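Fasciclin I (Drosophila melanogaster, PDB 1O70) mediates neural cell adhesion as a membrane glycoprotein, of which this chain holds the third and fourth FAS1 domains. Local coordinates at residues T46-A57 with N144-L154. Numbering follows the deposited sequence.
Sequences TEVTILAPSNEA and NGYVHIIDHVL. With SO4 (sulfate ion), chain D.
L51 sits in a hollow lined by H148, I150 and L154. Its chi1 of -61° sets CG anti to the carbonyl carbon, and from there the forked side chain serves two neighbours: CD2 lies 3.9 Å from H148 CD2, at the imidazole edge and near its plane, while CD1 meets L154 CD1 at 3.9 Å. I150 reaches back with its long arm, CD1 coming 4.2 Å from L51 CB. On the face shared by T49, L51 and P53, T49 CG2 rests obliquely against the H148 ring, whose NE2 donates to L86 O. L51 and H148 share this face because parallel strands 48-53 and 145-150, first and last in sequence but side by side in the third FAS1 domain's mixed sheet, pair them in register; I50 N to Y146 O (3.1 Å) and H148 N to I50 O (3.0 Å) are among the rungs. On the other face the small A52 lies near V147 CG1, and I50 CB packs on V147 CG2, 4.1 Å away, where helix 21-33 covers I50 and I149. Past the strands, V153 CG2 is the bump bordered by P53's rigid ring (CB 3.8 Å) and A57's small methyl. S54, its N bonded to I150 O (2.8 Å), is the next helix's N-cap: its short hydroxyl side chain lets OG accept from A57 N.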
ATOM      1  N   THR A  46     -10.014  17.740 -16.754  1.00 54.24           N
ATOM      2  CA  THR A  46     -11.165  18.596 -16.513  1.00 55.50           C
ATOM      3  C   THR A  46     -11.239  18.912 -15.019  1.00 55.18           C
ATOM      4  O   THR A  46     -11.686  19.987 -14.630  1.00 56.49           O
ATOM      5  CB  THR A  46     -12.452  17.901 -16.971  1.00 56.42           C
ATOM      6  OG1 THR A  46     -12.580  16.647 -16.289  1.00 59.57           O
ATOM      7  CG2 THR A  46     -12.404  17.646 -18.472  1.00 56.71           C
ATOM      8  N   GLU A  47     -10.790  17.968 -14.194  1.00 54.04           N
ATOM      9  CA  GLU A  47     -10.761  18.136 -12.745  1.00 52.29           C
ATOM     10  C   GLU A  47      -9.468  17.499 -12.240  1.00 50.04           C
ATOM     11  O   GLU A  47      -9.095  16.408 -12.681  1.00 50.33           O
ATOM     12  CB  GLU A  47     -11.962  17.450 -12.091  1.00 54.64           C
ATOM     13  CG  GLU A  47     -13.299  17.789 -12.726  1.00 60.05           C
ATOM     14  CD  GLU A  47     -14.479  17.311 -11.898  1.00 63.03           C
ATOM     15  OE1 GLU A  47     -14.788  17.955 -10.870  1.00 65.13           O
ATOM     16  OE2 GLU A  47     -15.090  16.284 -12.266  1.00 66.23           O
ATOM     17  N   VAL A  48      -8.780  18.174 -11.323  1.00 45.73           N
ATOM     18  CA  VAL A  48      -7.524  17.654 -10.792  1.00 42.16           C
ATOM     19  C   VAL A  48      -7.224  18.131  -9.370  1.00 40.97           C
ATOM     20  O   VAL A  48      -7.439  19.295  -9.036  1.00 42.12           O
ATOM     21  CB  VAL A  48      -6.337  18.052 -11.717  1.00 42.06           C
ATOM     22  CG1 VAL A  48      -6.264  19.568 -11.856  1.00 39.59           C
ATOM     23  CG2 VAL A  48      -5.025  17.496 -11.166  1.00 41.67           C
ATOM     24  N   THR A  49      -6.742  17.217  -8.533  1.00 37.38           N
ATOM     25  CA  THR A  49      -6.383  17.541  -7.161  1.00 34.28           C
ATOM     26  C   THR A  49      -4.956  17.056  -6.947  1.00 33.30           C
ATOM     27  O   THR A  49      -4.627  15.893  -7.190  1.00 33.08           O
ATOM     28  CB  THR A  49      -7.324  16.871  -6.138  1.00 32.93           C
ATOM     29  OG1 THR A  49      -8.640  17.398  -6.305  1.00 35.58           O
ATOM     30  CG2 THR A  49      -6.862  17.150  -4.714  1.00 30.92           C
ATOM     31  N   ILE A  50      -4.114  17.971  -6.496  1.00 30.39           N
ATOM     32  CA  ILE A  50      -2.713  17.687  -6.279  1.00 29.82           C
ATOM     33  C   ILE A  50      -2.374  17.570  -4.802  1.00 29.44           C
ATOM     34  O   ILE A  50      -2.824  18.380  -3.984  1.00 29.60           O
ATOM     35  CB  ILE A  50      -1.853  18.806  -6.892  1.00 30.10           C
ATOM     36  CG1 ILE A  50      -2.141  18.895  -8.392  1.00 29.95           C
ATOM     37  CG2 ILE A  50      -0.373  18.561  -6.601  1.00 29.61           C
ATOM     38  CD1 ILE A  50      -1.392  20.006  -9.110  1.00 27.38           C
ATOM     39  N   LEU A  51      -1.592  16.548  -4.463  1.00 26.22           N
ATOM     40  CA  LEU A  51      -1.144  16.357  -3.089  1.00 25.17           C
ATOM     41  C   LEU A  51       0.304  16.792  -3.156  1.00 25.39           C
ATOM     42  O   LEU A  51       1.161  16.037  -3.610  1.00 26.52           O
ATOM     43  CB  LEU A  51      -1.230  14.884  -2.663  1.00 22.54           C
ATOM     44  CG  LEU A  51      -2.622  14.228  -2.685  1.00 25.03           C
ATOM     45  CD1 LEU A  51      -2.548  12.873  -1.981  1.00 24.59           C
ATOM     46  CD2 LEU A  51      -3.649  15.115  -1.970  1.00 21.68           C
ATOM     47  N   ALA A  52       0.574  18.027  -2.741  1.00 25.22           N
ATOM     48  CA  ALA A  52       1.925  18.558  -2.793  1.00 26.22           C
ATOM     49  C   ALA A  52       2.685  18.347  -1.493  1.00 26.87           C
ATOM     50  O   ALA A  52       2.299  18.861  -0.445  1.00 28.53           O
ATOM     51  CB  ALA A  52       1.887  20.040  -3.138  1.00 25.77           C
ATOM     52  N   PRO A  53       3.771  17.568  -1.545  1.00 26.03           N
ATOM     53  CA  PRO A  53       4.577  17.309  -0.349  1.00 27.75           C
ATOM     54  C   PRO A  53       5.177  18.623   0.134  1.00 29.67           C
ATOM     55  O   PRO A  53       5.549  19.469  -0.682  1.00 29.84           O
ATOM     56  CB  PRO A  53       5.672  16.369  -0.854  1.00 25.41           C
ATOM     57  CG  PRO A  53       5.038  15.685  -2.019  1.00 25.25           C
ATOM     58  CD  PRO A  53       4.255  16.780  -2.691  1.00 24.20           C
ATOM     59  N   SER A  54       5.270  18.796   1.451  1.00 30.27           N
ATOM     60  CA  SER A  54       5.859  20.008   2.014  1.00 32.27           C
ATOM     61  C   SER A  54       7.325  20.029   1.608  1.00 34.15           C
ATOM     62  O   SER A  54       7.873  19.000   1.221  1.00 34.21           O
ATOM     63  CB  SER A  54       5.779  19.983   3.535  1.00 31.05           C
ATOM     64  OG  SER A  54       6.626  18.964   4.032  1.00 34.07           O
ATOM     65  N   ASN A  55       7.963  21.192   1.700  1.00 37.29           N
ATOM     66  CA  ASN A  55       9.373  21.302   1.339  1.00 38.90           C
ATOM     67  C   ASN A  55      10.214  20.441   2.262  1.00 40.30           C
ATOM     68  O   ASN A  55      11.246  19.900   1.860  1.00 40.77           O
ATOM     69  CB  ASN A  55       9.831  22.752   1.438  1.00 39.55           C
ATOM     70  CG  ASN A  55       8.872  23.700   0.773  1.00 40.97           C
ATOM     71  OD1 ASN A  55       7.781  23.969   1.288  1.00 42.84           O
ATOM     72  ND2 ASN A  55       9.257  24.203  -0.391  1.00 39.67           N
ATOM     73  N   GLU A  56       9.763  20.323   3.505  1.00 42.05           N
ATOM     74  CA  GLU A  56      10.458  19.525   4.499  1.00 45.04           C
ATOM     75  C   GLU A  56      10.333  18.054   4.113  1.00 46.53           C
ATOM     76  O   GLU A  56      11.203  17.241   4.424  1.00 45.16           O
ATOM     77  CB  GLU A  56       9.842  19.761   5.875  1.00 48.39           C
ATOM     78  CG  GLU A  56      10.605  19.123   7.021  1.00 54.47           C
ATOM     79  CD  GLU A  56       9.958  19.396   8.370  1.00 58.98           C
ATOM     80  OE1 GLU A  56       9.713  20.589   8.692  1.00 58.75           O
ATOM     81  OE2 GLU A  56       9.706  18.414   9.114  1.00 62.49           O
ATOM     82  N   ALA A  57       9.244  17.726   3.422  1.00 46.36           N
ATOM     83  CA  ALA A  57       8.998  16.365   2.977  1.00 46.78           C
ATOM     84  C   ALA A  57       9.879  16.025   1.781  1.00 47.86           C
ATOM     85  O   ALA A  57      10.290  14.882   1.607  1.00 49.40           O
ATOM     86  CB  ALA A  57       7.530  16.200   2.604  1.00 46.60           C
ATOM     87  N   ASN A 144      -9.443  23.983 -11.399  1.00 41.43           N
ATOM     88  CA  ASN A 144     -10.181  22.754 -11.644  1.00 41.39           C
ATOM     89  C   ASN A 144     -10.191  21.799 -10.459  1.00 39.43           C
ATOM     90  O   ASN A 144     -10.494  20.620 -10.618  1.00 40.51           O
ATOM     91  CB  ASN A 144      -9.601  22.042 -12.869  1.00 44.76           C
ATOM     92  CG  ASN A 144      -9.802  22.833 -14.142  1.00 47.89           C
ATOM     93  OD1 ASN A 144     -10.933  23.167 -14.504  1.00 48.94           O
ATOM     94  ND2 ASN A 144      -8.709  23.142 -14.828  1.00 49.97           N
ATOM     95  N   GLY A 145      -9.855  22.291  -9.272  1.00 36.12           N
ATOM     96  CA  GLY A 145      -9.859  21.409  -8.121  1.00 33.43           C
ATOM     97  C   GLY A 145      -9.251  21.968  -6.854  1.00 31.60           C
ATOM     98  O   GLY A 145      -9.532  23.102  -6.465  1.00 32.55           O
ATOM     99  N   TYR A 146      -8.418  21.167  -6.200  1.00 29.15           N
ATOM    100  CA  TYR A 146      -7.796  21.596  -4.967  1.00 28.61           C
ATOM    101  C   TYR A 146      -6.350  21.143  -4.847  1.00 28.13           C
ATOM    102  O   TYR A 146      -5.819  20.432  -5.701  1.00 29.23           O
ATOM    103  CB  TYR A 146      -8.580  21.072  -3.757  1.00 27.85           C
ATOM    104  CG  TYR A 146     -10.036  21.509  -3.713  1.00 30.96           C
ATOM    105  CD1 TYR A 146     -11.011  20.823  -4.437  1.00 30.94           C
ATOM    106  CD2 TYR A 146     -10.435  22.616  -2.957  1.00 30.98           C
ATOM    107  CE1 TYR A 146     -12.344  21.223  -4.414  1.00 31.39           C
ATOM    108  CE2 TYR A 146     -11.770  23.030  -2.923  1.00 30.35           C
ATOM    109  CZ  TYR A 146     -12.720  22.330  -3.654  1.00 33.32           C
ATOM    110  OH  TYR A 146     -14.039  22.729  -3.646  1.00 33.75           O
ATOM    111  N   VAL A 147      -5.716  21.587  -3.770  1.00 27.51           N
ATOM    112  CA  VAL A 147      -4.348  21.234  -3.465  1.00 25.15           C
ATOM    113  C   VAL A 147      -4.270  21.058  -1.962  1.00 26.68           C
ATOM    114  O   VAL A 147      -4.860  21.833  -1.209  1.00 27.59           O
ATOM    115  CB  VAL A 147      -3.381  22.338  -3.890  1.00 24.79           C
ATOM    116  CG1 VAL A 147      -2.031  22.126  -3.214  1.00 21.45           C
ATOM    117  CG2 VAL A 147      -3.219  22.336  -5.396  1.00 22.58           C
ATOM    118  N   HIS A 148      -3.546  20.037  -1.531  1.00 27.66           N
ATOM    119  CA  HIS A 148      -3.370  19.758  -0.112  1.00 27.84           C
ATOM    120  C   HIS A 148      -1.889  19.479   0.107  1.00 30.13           C
ATOM    121  O   HIS A 148      -1.238  18.851  -0.736  1.00 31.67           O
ATOM    122  CB  HIS A 148      -4.144  18.508   0.286  1.00 27.53           C
ATOM    123  CG  HIS A 148      -5.592  18.531  -0.100  1.00 28.47           C
ATOM    124  ND1 HIS A 148      -6.529  19.288   0.572  1.00 29.97           N
ATOM    125  CD2 HIS A 148      -6.273  17.854  -1.055  1.00 26.13           C
ATOM    126  CE1 HIS A 148      -7.726  19.072   0.052  1.00 29.34           C
ATOM    127  NE2 HIS A 148      -7.597  18.204  -0.937  1.00 28.42           N
ATOM    128  N   ILE A 149      -1.353  19.916   1.239  1.00 31.70           N
ATOM    129  CA  ILE A 149       0.053  19.671   1.535  1.00 33.59           C
ATOM    130  C   ILE A 149       0.212  18.484   2.490  1.00 33.60           C
ATOM    131  O   ILE A 149      -0.433  18.428   3.538  1.00 36.06           O
ATOM    132  CB  ILE A 149       0.736  20.937   2.141  1.00 34.91           C
ATOM    133  CG1 ILE A 149       0.824  22.041   1.085  1.00 36.18           C
ATOM    134  CG2 ILE A 149       2.176  20.629   2.541  1.00 34.46           C
ATOM    135  CD1 ILE A 149      -0.478  22.638   0.687  1.00 39.43           C
ATOM    136  N   ILE A 150       1.057  17.528   2.112  1.00 31.00           N
ATOM    137  CA  ILE A 150       1.299  16.356   2.945  1.00 30.69           C
ATOM    138  C   ILE A 150       2.732  16.364   3.451  1.00 31.91           C
ATOM    139  O   ILE A 150       3.612  16.967   2.835  1.00 32.31           O
ATOM    140  CB  ILE A 150       1.010  15.040   2.185  1.00 29.45           C
ATOM    141  CG1 ILE A 150       1.903  14.924   0.943  1.00 29.00           C
ATOM    142  CG2 ILE A 150      -0.462  14.984   1.801  1.00 26.13           C
ATOM    143  CD1 ILE A 150       1.631  13.661   0.121  1.00 27.19           C
ATOM    144  N   ASP A 151       2.958  15.693   4.577  1.00 31.78           N
ATOM    145  CA  ASP A 151       4.272  15.675   5.195  1.00 32.51           C
ATOM    146  C   ASP A 151       5.234  14.596   4.736  1.00 32.57           C
ATOM    147  O   ASP A 151       6.329  14.476   5.283  1.00 32.53           O
ATOM    148  CB  ASP A 151       4.129  15.611   6.715  1.00 34.24           C
ATOM    149  CG  ASP A 151       3.344  14.403   7.179  1.00 36.07           C
ATOM    150  OD1 ASP A 151       3.002  13.527   6.346  1.00 33.94           O
ATOM    151  OD2 ASP A 151       3.077  14.338   8.395  1.00 38.36           O
ATOM    152  N   HIS A 152       4.833  13.801   3.754  1.00 31.92           N
ATOM    153  CA  HIS A 152       5.717  12.772   3.220  1.00 31.79           C
ATOM    154  C   HIS A 152       5.473  12.703   1.748  1.00 31.42           C
ATOM    155  O   HIS A 152       4.394  13.057   1.281  1.00 30.80           O
ATOM    156  CB  HIS A 152       5.449  11.392   3.817  1.00 32.67           C
ATOM    157  CG  HIS A 152       5.986  11.222   5.199  1.00 36.03           C
ATOM    158  ND1 HIS A 152       5.229  11.461   6.326  1.00 36.92           N
ATOM    159  CD2 HIS A 152       7.215  10.860   5.639  1.00 36.93           C
ATOM    160  CE1 HIS A 152       5.966  11.251   7.402  1.00 37.72           C
ATOM    161  NE2 HIS A 152       7.175  10.885   7.014  1.00 37.92           N
ATOM    162  N   VAL A 153       6.483  12.253   1.020  1.00 31.45           N
ATOM    163  CA  VAL A 153       6.377  12.122  -0.415  1.00 30.39           C
ATOM    164  C   VAL A 153       5.880  10.715  -0.719  1.00 32.07           C
ATOM    165  O   VAL A 153       6.527   9.723  -0.368  1.00 33.64           O
ATOM    166  CB  VAL A 153       7.739  12.346  -1.079  1.00 30.76           C
ATOM    167  CG1 VAL A 153       7.583  12.345  -2.580  1.00 28.55           C
ATOM    168  CG2 VAL A 153       8.351  13.662  -0.595  1.00 29.77           C
ATOM    169  N   LEU A 154       4.721  10.624  -1.361  1.00 31.71           N
ATOM    170  CA  LEU A 154       4.160   9.324  -1.695  1.00 32.68           C
ATOM    171  C   LEU A 154       5.098   8.602  -2.664  1.00 33.98           C
ATOM    172  O   LEU A 154       5.913   9.234  -3.343  1.00 33.90           O
ATOM    173  CB  LEU A 154       2.769   9.485  -2.320  1.00 31.22           C
ATOM    174  CG  LEU A 154       1.711  10.201  -1.474  1.00 32.17           C
ATOM    175  CD1 LEU A 154       0.399  10.286  -2.245  1.00 30.49           C
ATOM    176  CD2 LEU A 154       1.513   9.468  -0.160  1.00 29.87           C
TER
HETATM  177  S   SO4 D1627      13.902  24.004  -1.662  1.00 83.17           S
HETATM  178  O1  SO4 D1627      12.581  23.640  -1.105  1.00 83.14           O
HETATM  179  O2  SO4 D1627      14.586  24.945  -0.757  1.00 83.14           O
HETATM  180  O3  SO4 D1627      14.713  22.784  -1.827  1.00 83.17           O
HETATM  181  O4  SO4 D1627      13.721  24.641  -2.983  1.00 82.82           O
HETATM  182  O   HOH W   1      -5.535  20.981  -8.584  1.00 36.03           O